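Local coordinates for protein putative methylthioribose-1-phosphate isomerase (Pyrococcus horikoshii OT3, PDB 6A34) that probably interconverts 5-methylthioribose 1-phosphate and 5-methylthioribulose 1-phosphate, an isomerisation step of the methionine salvage pathway, at residues N105-W108 against A109-I113; F232-Q236 against G237-A241; W342-F345 against K346-L349. All coordinates share one frame; numbering follows the deposited sequence.

How the contacts relate
All three contacts are local, each joining side chains a few residues apart along a helix or round one of its ends. Contact 1 lies in the opening turns of helix 104-119, contact 2 is the C-terminal end of helix 230-235 and contact 3 the N-terminal start of helix 345-354. Contacts 1 and 2 lie on opposite sides of the chain's centre, their own centres about 41 Å apart; contact 3 is about 29 Å from contact 1 and 27 Å from contact 2, centre to centre. Contact 1 alone approaches the predicted substrate site: the side chain of Asn105 comes about 4 Å from that of Ala59. Contact 2 instead faces the second subunit.

Contact 1 of 3, residues N105-W108 against A109-I113; sequences NLFW and ALNRI
Phe107 holds CG anti to its own N (chi1 -159°), and Asn111, one turn on, has an unusual chi1 of -110°; together these lay the phenyl ring and the amide alongside each other, pointing the same way, with their planes 8° apart. The amide oxygen does the touching: Asn111 OD1 is modelled 2.9 Å from Phe107 CE1, meeting the ring obliquely, an approach so short for a carbon and an oxygen that its detail is doubtful and no attraction should be read from it. The same oxygen accepts a hydrogen bond from the hydroxyl group of Tyr93 on helix 82-97, which helps to fix the rotation of the amide. On a neighbouring face of the helix, Leu106 and Leu110 also run side by side, meeting through their CD1 methyls at 4.1 Å. Both leucines pack on Ala66 of helix 59-76, so this strip is the buried side of helix 104-119 within the helical N-terminal part of the protein. Asn105 packs on Ala59 and Leu106 lies near Arg100, both predicted to bind substrate, which places the start of the helix beside that site. The turns themselves are held by regular i to i+4 backbone bonds from Ala109, Leu110, Asn111 and Arg112, the last joining Arg112 N to Trp108 O at 2.9 Å. Beyond it, the Arg112 chain extends away from Trp108 toward helix 125-157, where NE forms a salt bridge with Glu135 and NH1 one with Glu142, tying helix 104-119 to that long helix through two carboxylates.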
ATOM      1  N   ASN A 105     -15.464 -16.714 -16.736  1.00 53.05           N
ATOM      2  CA  ASN A 105     -16.915 -16.495 -16.884  1.00 56.07           C
ATOM      3  C   ASN A 105     -17.264 -16.225 -18.346  1.00 52.72           C
ATOM      4  O   ASN A 105     -18.348 -16.590 -18.768  1.00 48.38           O
ATOM      5  CB  ASN A 105     -17.445 -15.322 -16.059  1.00 57.33           C
ATOM      6  CG  ASN A 105     -17.601 -15.653 -14.592  1.00 61.61           C
ATOM      7  OD1 ASN A 105     -18.677 -15.469 -14.029  1.00 56.86           O
ATOM      8  ND2 ASN A 105     -16.540 -16.148 -13.974  1.00 67.90           N
ATOM      9  N   LEU A 106     -16.340 -15.558 -19.059  1.00 51.35           N
ATOM     10  CA  LEU A 106     -16.360 -15.356 -20.505  1.00 51.68           C
ATOM     11  C   LEU A 106     -16.649 -16.684 -21.220  1.00 53.27           C
ATOM     12  O   LEU A 106     -17.610 -16.777 -21.993  1.00 47.19           O
ATOM     13  CB  LEU A 106     -15.005 -14.794 -20.937  1.00 53.35           C
ATOM     14  CG  LEU A 106     -14.816 -14.602 -22.441  1.00 54.21           C
ATOM     15  CD1 LEU A 106     -15.750 -13.551 -22.964  1.00 48.13           C
ATOM     16  CD2 LEU A 106     -13.390 -14.203 -22.760  1.00 62.94           C
ATOM     17  N   PHE A 107     -15.819 -17.694 -20.923  1.00 51.82           N
ATOM     18  CA  PHE A 107     -15.897 -19.006 -21.514  1.00 53.87           C
ATOM     19  C   PHE A 107     -17.215 -19.662 -21.096  1.00 51.43           C
ATOM     20  O   PHE A 107     -17.928 -20.144 -21.940  1.00 49.97           O
ATOM     21  CB  PHE A 107     -14.693 -19.867 -21.114  1.00 67.35           C
ATOM     22  CG  PHE A 107     -14.415 -21.026 -22.039  1.00 83.20           C
ATOM     23  CD1 PHE A 107     -15.231 -22.154 -22.041  1.00 95.31           C
ATOM     24  CD2 PHE A 107     -13.332 -21.001 -22.913  1.00 96.95           C
ATOM     25  CE1 PHE A 107     -14.977 -23.218 -22.900  1.00101.29           C
ATOM     26  CE2 PHE A 107     -13.074 -22.072 -23.763  1.00101.94           C
ATOM     27  CZ  PHE A 107     -13.900 -23.177 -23.763  1.00 99.87           C
ATOM     28  N   TRP A 108     -17.533 -19.678 -19.796  1.00 53.02           N
ATOM     29  CA  TRP A 108     -18.811 -20.244 -19.354  1.00 57.31           C
ATOM     30  C   TRP A 108     -19.948 -19.650 -20.198  1.00 53.18           C
ATOM     31  O   TRP A 108     -20.782 -20.388 -20.680  1.00 49.68           O
ATOM     32  CB  TRP A 108     -19.118 -20.004 -17.871  1.00 65.49           C
ATOM     33  CG  TRP A 108     -18.249 -20.720 -16.887  1.00 83.74           C
ATOM     34  CD1 TRP A 108     -17.531 -21.869 -17.075  1.00 82.65           C
ATOM     35  CD2 TRP A 108     -18.044 -20.330 -15.512  1.00 96.21           C
ATOM     36  NE1 TRP A 108     -16.870 -22.201 -15.923  1.00 90.82           N
ATOM     37  CE2 TRP A 108     -17.160 -21.277 -14.945  1.00 96.48           C
ATOM     38  CE3 TRP A 108     -18.504 -19.269 -14.712  1.00 90.29           C
ATOM     39  CZ2 TRP A 108     -16.735 -21.185 -13.615  1.00 93.85           C
ATOM     40  CZ3 TRP A 108     -18.077 -19.180 -13.403  1.00 87.28           C
ATOM     41  CH2 TRP A 108     -17.207 -20.129 -12.864  1.00 87.66           C
ATOM     42  N   ALA A 109     -19.979 -18.315 -20.330  1.00 41.85           N
ATOM     43  CA  ALA A 109     -21.141 -17.619 -20.854  1.00 43.34           C
ATOM     44  C   ALA A 109     -21.339 -17.971 -22.332  1.00 44.00           C
ATOM     45  O   ALA A 109     -22.460 -18.322 -22.741  1.00 41.80           O
ATOM     46  CB  ALA A 109     -20.991 -16.136 -20.664  1.00 46.91           C
ATOM     47  N   LEU A 110     -20.246 -17.884 -23.099  1.00 39.96           N
ATOM     48  CA  LEU A 110     -20.263 -18.141 -24.504  1.00 41.72           C
ATOM     49  C   LEU A 110     -20.634 -19.592 -24.769  1.00 45.07           C
ATOM     50  O   LEU A 110     -21.477 -19.853 -25.605  1.00 51.77           O
ATOM     51  CB  LEU A 110     -18.898 -17.834 -25.117  1.00 40.45           C
ATOM     52  CG  LEU A 110     -18.547 -16.354 -25.168  1.00 43.82           C
ATOM     53  CD1 LEU A 110     -17.158 -16.152 -25.765  1.00 43.10           C
ATOM     54  CD2 LEU A 110     -19.599 -15.575 -25.943  1.00 41.15           C
ATOM     55  N   ASN A 111     -19.969 -20.511 -24.075  1.00 42.77           N
ATOM     56  CA  ASN A 111     -20.212 -21.929 -24.230  1.00 43.42           C
ATOM     57  C   ASN A 111     -21.651 -22.317 -23.866  1.00 36.29           C
ATOM     58  O   ASN A 111     -22.197 -23.254 -24.423  1.00 41.34           O
ATOM     59  CB  ASN A 111     -19.250 -22.763 -23.384  1.00 51.12           C
ATOM     60  CG  ASN A 111     -18.268 -23.479 -24.272  1.00 61.56           C
ATOM     61  OD1 ASN A 111     -17.252 -22.906 -24.673  1.00 70.76           O
ATOM     62  ND2 ASN A 111     -18.621 -24.699 -24.646  1.00 65.76           N
ATOM     63  N   ARG A 112     -22.212 -21.674 -22.851  1.00 36.26           N
ATOM     64  CA  ARG A 112     -23.601 -21.887 -22.441  1.00 40.68           C
ATOM     65  C   ARG A 112     -24.561 -21.570 -23.607  1.00 42.66           C
ATOM     66  O   ARG A 112     -25.555 -22.268 -23.799  1.00 39.57           O
ATOM     67  CB  ARG A 112     -23.909 -20.987 -21.246  1.00 41.46           C
ATOM     68  CG  ARG A 112     -25.331 -21.090 -20.716  1.00 43.43           C
ATOM     69  CD  ARG A 112     -25.505 -20.313 -19.420  1.00 42.38           C
ATOM     70  NE  ARG A 112     -26.908 -20.159 -19.045  1.00 38.71           N
ATOM     71  CZ  ARG A 112     -27.293 -19.668 -17.895  1.00 39.61           C
ATOM     72  NH1 ARG A 112     -26.372 -19.191 -17.071  1.00 42.08           N
ATOM     73  NH2 ARG A 112     -28.574 -19.658 -17.561  1.00 39.79           N
ATOM     74  N   ILE A 113     -24.257 -20.508 -24.368  1.00 38.40           N
ATOM     75  CA  ILE A 113     -25.115 -20.080 -25.475  1.00 39.45           C
ATOM     76  C   ILE A 113     -24.874 -20.962 -26.712  1.00 42.26           C
ATOM     77  O   ILE A 113     -25.815 -21.519 -27.260  1.00 40.68           O
ATOM     78  CB  ILE A 113     -24.904 -18.592 -25.750  1.00 35.11           C
ATOM     79  CG1 ILE A 113     -25.363 -17.787 -24.531  1.00 34.39           C
ATOM     80  CG2 ILE A 113     -25.602 -18.192 -27.049  1.00 35.27           C
ATOM     81  CD1 ILE A 113     -25.247 -16.300 -24.706  1.00 37.60           C
TER

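Contact 2 of 3, residues F232-Q236 against G237-A241; sequences FVMQQ and GFVDA
A Schellman motif ends helix 230-235 just before the chain turns into strand 241-244 of the parallel part of the central sheet. Phe238 N reaches back to Val233 O at 2.9 Å, nearly in line with the carbonyl, while Gly237 N bonds Met234 O at 3.0 Å from above the carbonyl plane. Gly237 makes the turn with a phi of 87°, where a side chain would be jammed against Gln236 O. Met234 O also accepts from a water, 2.7 Å away, which in turn accepts from Val239 N at 3.0 Å. CG of Phe238, anti to its carbonyl carbon and beside its N (chi1 -61°), swings the ring back against Gln236, whose CB sits over the ring centre, 3.6 Å from the centroid and 12° off the normal, a CH-pi contact. On the inner side Val239 CG2 meets Val233 CG2 at 3.7 Å and Met234 CG at 4.2 Å; both valines also pack on Leu164 and Trp197 of the sheet. Tyr319 of the second subunit packs on Phe238 and Val233, placing the turn at the dimer contact. Were Phe238 an alanine, Gln236 CB would probably lose the ring face it lies on, and Tyr319 of the second subunit part of its packing surface. Two amides and a water thus satisfy the carbonyls of Val233 and Met234, which the ending helix would otherwise leave without i+4 partners.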
ATOM      1  N   PHE A 232      -3.522  -0.318  11.552  1.00 33.66           N
ATOM      2  CA  PHE A 232      -3.630   0.780  12.472  1.00 33.94           C
ATOM      3  C   PHE A 232      -5.101   1.013  12.834  1.00 27.43           C
ATOM      4  O   PHE A 232      -5.483   1.088  14.004  1.00 27.04           O
ATOM      5  CB  PHE A 232      -3.010   2.044  11.873  1.00 39.52           C
ATOM      6  CG  PHE A 232      -3.099   3.219  12.813  1.00 43.65           C
ATOM      7  CD1 PHE A 232      -2.183   3.365  13.843  1.00 40.76           C
ATOM      8  CD2 PHE A 232      -4.142   4.133  12.709  1.00 46.07           C
ATOM      9  CE1 PHE A 232      -2.261   4.442  14.710  1.00 44.47           C
ATOM     10  CE2 PHE A 232      -4.246   5.191  13.601  1.00 48.91           C
ATOM     11  CZ  PHE A 232      -3.289   5.353  14.586  1.00 50.02           C
ATOM     12  N   VAL A 233      -5.961   1.087  11.828  1.00 27.85           N
ATOM     13  CA  VAL A 233      -7.334   1.362  12.139  1.00 28.92           C
ATOM     14  C   VAL A 233      -7.945   0.192  12.915  1.00 28.73           C
ATOM     15  O   VAL A 233      -8.865   0.425  13.702  1.00 29.71           O
ATOM     16  CB  VAL A 233      -8.167   1.788  10.922  1.00 27.88           C
ATOM     17  CG1 VAL A 233      -7.539   3.004  10.271  1.00 27.53           C
ATOM     18  CG2 VAL A 233      -8.383   0.693   9.908  1.00 30.52           C
ATOM     19  N   MET A 234      -7.440  -1.027  12.696  1.00 26.45           N
ATOM     20  CA  MET A 234      -7.904  -2.200  13.459  1.00 31.55           C
ATOM     21  C   MET A 234      -7.435  -2.059  14.909  1.00 30.90           C
ATOM     22  O   MET A 234      -8.242  -2.229  15.830  1.00 30.75           O
ATOM     23  CB  MET A 234      -7.364  -3.528  12.899  1.00 29.43           C
ATOM     24  CG  MET A 234      -7.946  -3.927  11.540  1.00 29.23           C
ATOM     25  SD  MET A 234      -7.419  -5.592  11.066  1.00 30.48           S
ATOM     26  CE  MET A 234      -7.175  -5.401   9.299  1.00 29.19           C
ATOM     27  N   GLN A 235      -6.139  -1.745  15.069  1.00 27.15           N
ATOM     28  CA  GLN A 235      -5.501  -1.568  16.366  1.00 32.28           C
ATOM     29  C   GLN A 235      -6.212  -0.491  17.188  1.00 30.76           C
ATOM     30  O   GLN A 235      -6.318  -0.619  18.367  1.00 29.01           O
ATOM     31  CB  GLN A 235      -4.043  -1.132  16.188  1.00 34.49           C
ATOM     32  CG  GLN A 235      -3.209  -1.095  17.471  1.00 36.01           C
ATOM     33  CD  GLN A 235      -1.979  -0.234  17.258  1.00 39.86           C
ATOM     34  OE1 GLN A 235      -2.050   0.842  16.668  1.00 46.81           O
ATOM     35  NE2 GLN A 235      -0.819  -0.725  17.658  1.00 32.77           N
ATOM     36  N   GLN A 236      -6.665   0.589  16.547  1.00 30.01           N
ATOM     37  CA  GLN A 236      -7.248   1.698  17.302  1.00 30.94           C
ATOM     38  C   GLN A 236      -8.695   1.398  17.649  1.00 28.26           C
ATOM     39  O   GLN A 236      -9.309   2.237  18.259  1.00 30.01           O
ATOM     40  CB  GLN A 236      -7.212   3.020  16.540  1.00 32.86           C
ATOM     41  CG  GLN A 236      -5.806   3.503  16.247  1.00 39.18           C
ATOM     42  CD  GLN A 236      -5.075   3.740  17.536  1.00 44.54           C
ATOM     43  OE1 GLN A 236      -4.051   3.096  17.793  1.00 49.96           O
ATOM     44  NE2 GLN A 236      -5.621   4.631  18.360  1.00 45.91           N
ATOM     45  N   GLY A 237      -9.234   0.230  17.273  1.00 30.31           N
ATOM     46  CA  GLY A 237     -10.652  -0.113  17.646  1.00 27.00           C
ATOM     47  C   GLY A 237     -11.659   0.427  16.622  1.00 27.55           C
ATOM     48  O   GLY A 237     -12.876   0.390  16.851  1.00 25.31           O
ATOM     49  N   PHE A 238     -11.172   0.870  15.453  1.00 28.58           N
ATOM     50  CA  PHE A 238     -12.034   1.529  14.456  1.00 30.02           C
ATOM     51  C   PHE A 238     -12.753   0.544  13.507  1.00 28.91           C
ATOM     52  O   PHE A 238     -13.489   0.989  12.650  1.00 30.75           O
ATOM     53  CB  PHE A 238     -11.237   2.561  13.663  1.00 29.03           C
ATOM     54  CG  PHE A 238     -10.641   3.688  14.458  1.00 30.98           C
ATOM     55  CD1 PHE A 238     -11.158   4.058  15.695  1.00 32.31           C
ATOM     56  CD2 PHE A 238      -9.602   4.434  13.920  1.00 31.53           C
ATOM     57  CE1 PHE A 238     -10.606   5.115  16.403  1.00 33.10           C
ATOM     58  CE2 PHE A 238      -9.064   5.501  14.620  1.00 34.47           C
ATOM     59  CZ  PHE A 238      -9.565   5.839  15.863  1.00 35.40           C
ATOM     60  N   VAL A 239     -12.579  -0.771  13.672  1.00 30.26           N
ATOM     61  CA  VAL A 239     -13.152  -1.765  12.756  1.00 27.80           C
ATOM     62  C   VAL A 239     -13.883  -2.870  13.546  1.00 30.30           C
ATOM     63  O   VAL A 239     -13.258  -3.596  14.333  1.00 32.66           O
ATOM     64  CB  VAL A 239     -12.071  -2.399  11.871  1.00 29.98           C
ATOM     65  CG1 VAL A 239     -12.678  -3.420  10.898  1.00 30.12           C
ATOM     66  CG2 VAL A 239     -11.204  -1.362  11.153  1.00 29.48           C
ATOM     67  N   ASP A 240     -15.175  -3.057  13.235  1.00 27.76           N
ATOM     68  CA  ASP A 240     -16.024  -4.055  13.859  1.00 30.03           C
ATOM     69  C   ASP A 240     -15.996  -5.380  13.085  1.00 28.13           C
ATOM     70  O   ASP A 240     -16.154  -6.419  13.675  1.00 30.05           O
ATOM     71  CB  ASP A 240     -17.443  -3.500  14.041  1.00 31.89           C
ATOM     72  CG  ASP A 240     -17.508  -2.198  14.840  1.00 33.08           C
ATOM     73  OD1 ASP A 240     -16.861  -2.117  15.915  1.00 30.85           O
ATOM     74  OD2 ASP A 240     -18.190  -1.242  14.369  1.00 37.52           O
ATOM     75  N   ALA A 241     -15.817  -5.341  11.760  1.00 28.76           N
ATOM     76  CA  ALA A 241     -15.680  -6.545  10.957  1.00 27.44           C
ATOM     77  C   ALA A 241     -15.049  -6.195   9.612  1.00 29.37           C
ATOM     78  O   ALA A 241     -15.060  -5.042   9.190  1.00 32.99           O
ATOM     79  CB  ALA A 241     -17.022  -7.203  10.768  1.00 29.73           C
TER
HETATM   80  O   HOH W   1     -10.959  -2.424  15.522  1.00 26.81           O

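Contact 3 of 3, residues W342-F345 against K346-L349; sequences WPPF and KRNL
The backbone leaves strand 339-341 in an extended path, passes through a cis peptide bond before Pro344 and coils into helix 345-354, with Pro344 at the N-cap position. Asn348 in the first turn reaches back over this approach: its ND2 donates to Trp342 O at 3.0 Å, a nearly straight bond (N-H...O 167°). The acceptor lies close to the plane of the amide, whereas the nitrogen sits above the plane of the Trp342 carbonyl. CG of Asn348, anti to its carbonyl carbon at chi1 -71°, turns the amide back toward the start of the helix. Asn348 N meanwhile bonds Pro344 O at 3.1 Å, in the carbonyl plane, so one asparagine grips the entry at two points, by backbone and by side chain. This is the last crossing of the chain from the outermost strand, within this chain, of the central sheet, the only antiparallel one in it, to the C-terminal helix. The following i to i+4 bond runs from Leu349 N to Phe345 O at 2.7 Å, and Phe345 CB comes 4.2 Å from Leu349 CD1 on the buried side, where Leu349 also packs on Val341. On the outer side the Arg347 chain bends at chi3 (96°) and brings one face of its guanidinium against Pro344, with Pro344 CG over it toward the rim, 3.6 Å from Arg347 CZ, and Pro344 CD equally near Arg347 NH2.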
ATOM      1  N   TRP A 342     -20.205 -21.901   7.666  1.00 36.96           N
ATOM      2  CA  TRP A 342     -19.505 -21.800   8.912  1.00 34.27           C
ATOM      3  C   TRP A 342     -18.442 -22.902   8.990  1.00 34.97           C
ATOM      4  O   TRP A 342     -18.503 -23.890   8.259  1.00 34.40           O
ATOM      5  CB  TRP A 342     -20.535 -21.905  10.039  1.00 30.00           C
ATOM      6  CG  TRP A 342     -21.588 -20.849   9.976  1.00 31.02           C
ATOM      7  CD1 TRP A 342     -22.918 -21.040   9.711  1.00 29.74           C
ATOM      8  CD2 TRP A 342     -21.421 -19.429  10.191  1.00 28.92           C
ATOM      9  NE1 TRP A 342     -23.579 -19.849   9.758  1.00 27.58           N
ATOM     10  CE2 TRP A 342     -22.695 -18.842  10.049  1.00 27.99           C
ATOM     11  CE3 TRP A 342     -20.329 -18.599  10.455  1.00 29.06           C
ATOM     12  CZ2 TRP A 342     -22.914 -17.475  10.199  1.00 29.34           C
ATOM     13  CZ3 TRP A 342     -20.543 -17.245  10.608  1.00 31.02           C
ATOM     14  CH2 TRP A 342     -21.816 -16.690  10.473  1.00 31.77           C
ATOM     15  N   PRO A 343     -17.414 -22.783   9.858  1.00 35.65           N
ATOM     16  CA  PRO A 343     -16.454 -23.874  10.042  1.00 38.32           C
ATOM     17  C   PRO A 343     -17.208 -25.095  10.580  1.00 35.59           C
ATOM     18  O   PRO A 343     -18.193 -24.923  11.264  1.00 33.67           O
ATOM     19  CB  PRO A 343     -15.430 -23.357  11.057  1.00 37.61           C
ATOM     20  CG  PRO A 343     -15.740 -21.870  11.235  1.00 37.50           C
ATOM     21  CD  PRO A 343     -17.146 -21.633  10.727  1.00 37.28           C
ATOM     22  N   PRO A 344     -16.787 -26.320  10.260  1.00 39.74           N
ATOM     23  CA  PRO A 344     -15.617 -26.647   9.457  1.00 38.27           C
ATOM     24  C   PRO A 344     -15.990 -26.545   7.976  1.00 36.50           C
ATOM     25  O   PRO A 344     -17.024 -27.084   7.572  1.00 38.04           O
ATOM     26  CB  PRO A 344     -15.232 -28.073   9.874  1.00 41.36           C
ATOM     27  CG  PRO A 344     -16.518 -28.636  10.467  1.00 42.93           C
ATOM     28  CD  PRO A 344     -17.259 -27.455  11.059  1.00 42.44           C
ATOM     29  N   PHE A 345     -15.184 -25.802   7.205  1.00 35.11           N
ATOM     30  CA  PHE A 345     -15.572 -25.389   5.861  1.00 36.38           C
ATOM     31  C   PHE A 345     -15.619 -26.583   4.907  1.00 36.99           C
ATOM     32  O   PHE A 345     -16.503 -26.633   4.055  1.00 38.16           O
ATOM     33  CB  PHE A 345     -14.671 -24.278   5.314  1.00 34.57           C
ATOM     34  CG  PHE A 345     -14.798 -23.001   6.100  1.00 32.40           C
ATOM     35  CD1 PHE A 345     -15.988 -22.313   6.125  1.00 32.98           C
ATOM     36  CD2 PHE A 345     -13.761 -22.553   6.890  1.00 32.38           C
ATOM     37  CE1 PHE A 345     -16.125 -21.182   6.901  1.00 36.88           C
ATOM     38  CE2 PHE A 345     -13.895 -21.419   7.662  1.00 33.52           C
ATOM     39  CZ  PHE A 345     -15.078 -20.738   7.666  1.00 36.06           C
ATOM     40  N   LYS A 346     -14.657 -27.496   5.030  1.00 39.82           N
ATOM     41  CA  LYS A 346     -14.556 -28.652   4.131  1.00 47.20           C
ATOM     42  C   LYS A 346     -15.922 -29.362   4.071  1.00 45.21           C
ATOM     43  O   LYS A 346     -16.540 -29.465   2.996  1.00 48.63           O
ATOM     44  CB  LYS A 346     -13.415 -29.552   4.611  1.00 49.49           C
ATOM     45  CG  LYS A 346     -13.084 -30.735   3.718  1.00 57.26           C
ATOM     46  CD  LYS A 346     -11.789 -31.443   4.133  1.00 61.75           C
ATOM     47  CE  LYS A 346     -11.456 -32.664   3.290  1.00 65.91           C
ATOM     48  NZ  LYS A 346     -11.567 -32.386   1.835  1.00 64.35           N
ATOM     49  N   ARG A 347     -16.402 -29.767   5.252  1.00 42.83           N
ATOM     50  CA  ARG A 347     -17.635 -30.500   5.440  1.00 42.00           C
ATOM     51  C   ARG A 347     -18.834 -29.659   5.009  1.00 39.42           C
ATOM     52  O   ARG A 347     -19.703 -30.162   4.325  1.00 39.06           O
ATOM     53  CB  ARG A 347     -17.763 -30.871   6.920  1.00 46.02           C
ATOM     54  CG  ARG A 347     -19.047 -31.594   7.297  1.00 47.75           C
ATOM     55  CD  ARG A 347     -18.993 -32.127   8.719  1.00 50.55           C
ATOM     56  NE  ARG A 347     -19.629 -31.211   9.644  1.00 51.88           N
ATOM     57  CZ  ARG A 347     -19.212 -30.970  10.887  1.00 57.17           C
ATOM     58  NH1 ARG A 347     -18.188 -31.639  11.406  1.00 49.26           N
ATOM     59  NH2 ARG A 347     -19.798 -29.998  11.574  1.00 59.77           N
ATOM     60  N   ASN A 348     -18.891 -28.393   5.450  1.00 38.05           N
ATOM     61  CA  ASN A 348     -20.075 -27.569   5.201  1.00 40.70           C
ATOM     62  C   ASN A 348     -20.127 -27.112   3.748  1.00 39.86           C
ATOM     63  O   ASN A 348     -21.233 -26.909   3.255  1.00 42.26           O
ATOM     64  CB  ASN A 348     -20.241 -26.418   6.190  1.00 40.47           C
ATOM     65  CG  ASN A 348     -20.626 -26.943   7.555  1.00 42.10           C
ATOM     66  OD1 ASN A 348     -21.415 -27.877   7.635  1.00 43.12           O
ATOM     67  ND2 ASN A 348     -20.028 -26.416   8.614  1.00 36.05           N
ATOM     68  N   LEU A 349     -18.976 -26.987   3.070  1.00 42.70           N
ATOM     69  CA  LEU A 349     -19.011 -26.597   1.668  1.00 46.45           C
ATOM     70  C   LEU A 349     -19.570 -27.755   0.841  1.00 47.96           C
ATOM     71  O   LEU A 349     -20.412 -27.486  -0.022  1.00 46.09           O
ATOM     72  CB  LEU A 349     -17.641 -26.159   1.141  1.00 41.51           C
ATOM     73  CG  LEU A 349     -17.249 -24.728   1.506  1.00 43.38           C
ATOM     74  CD1 LEU A 349     -15.772 -24.482   1.240  1.00 44.10           C
ATOM     75  CD2 LEU A 349     -18.102 -23.720   0.763  1.00 45.51           C
TER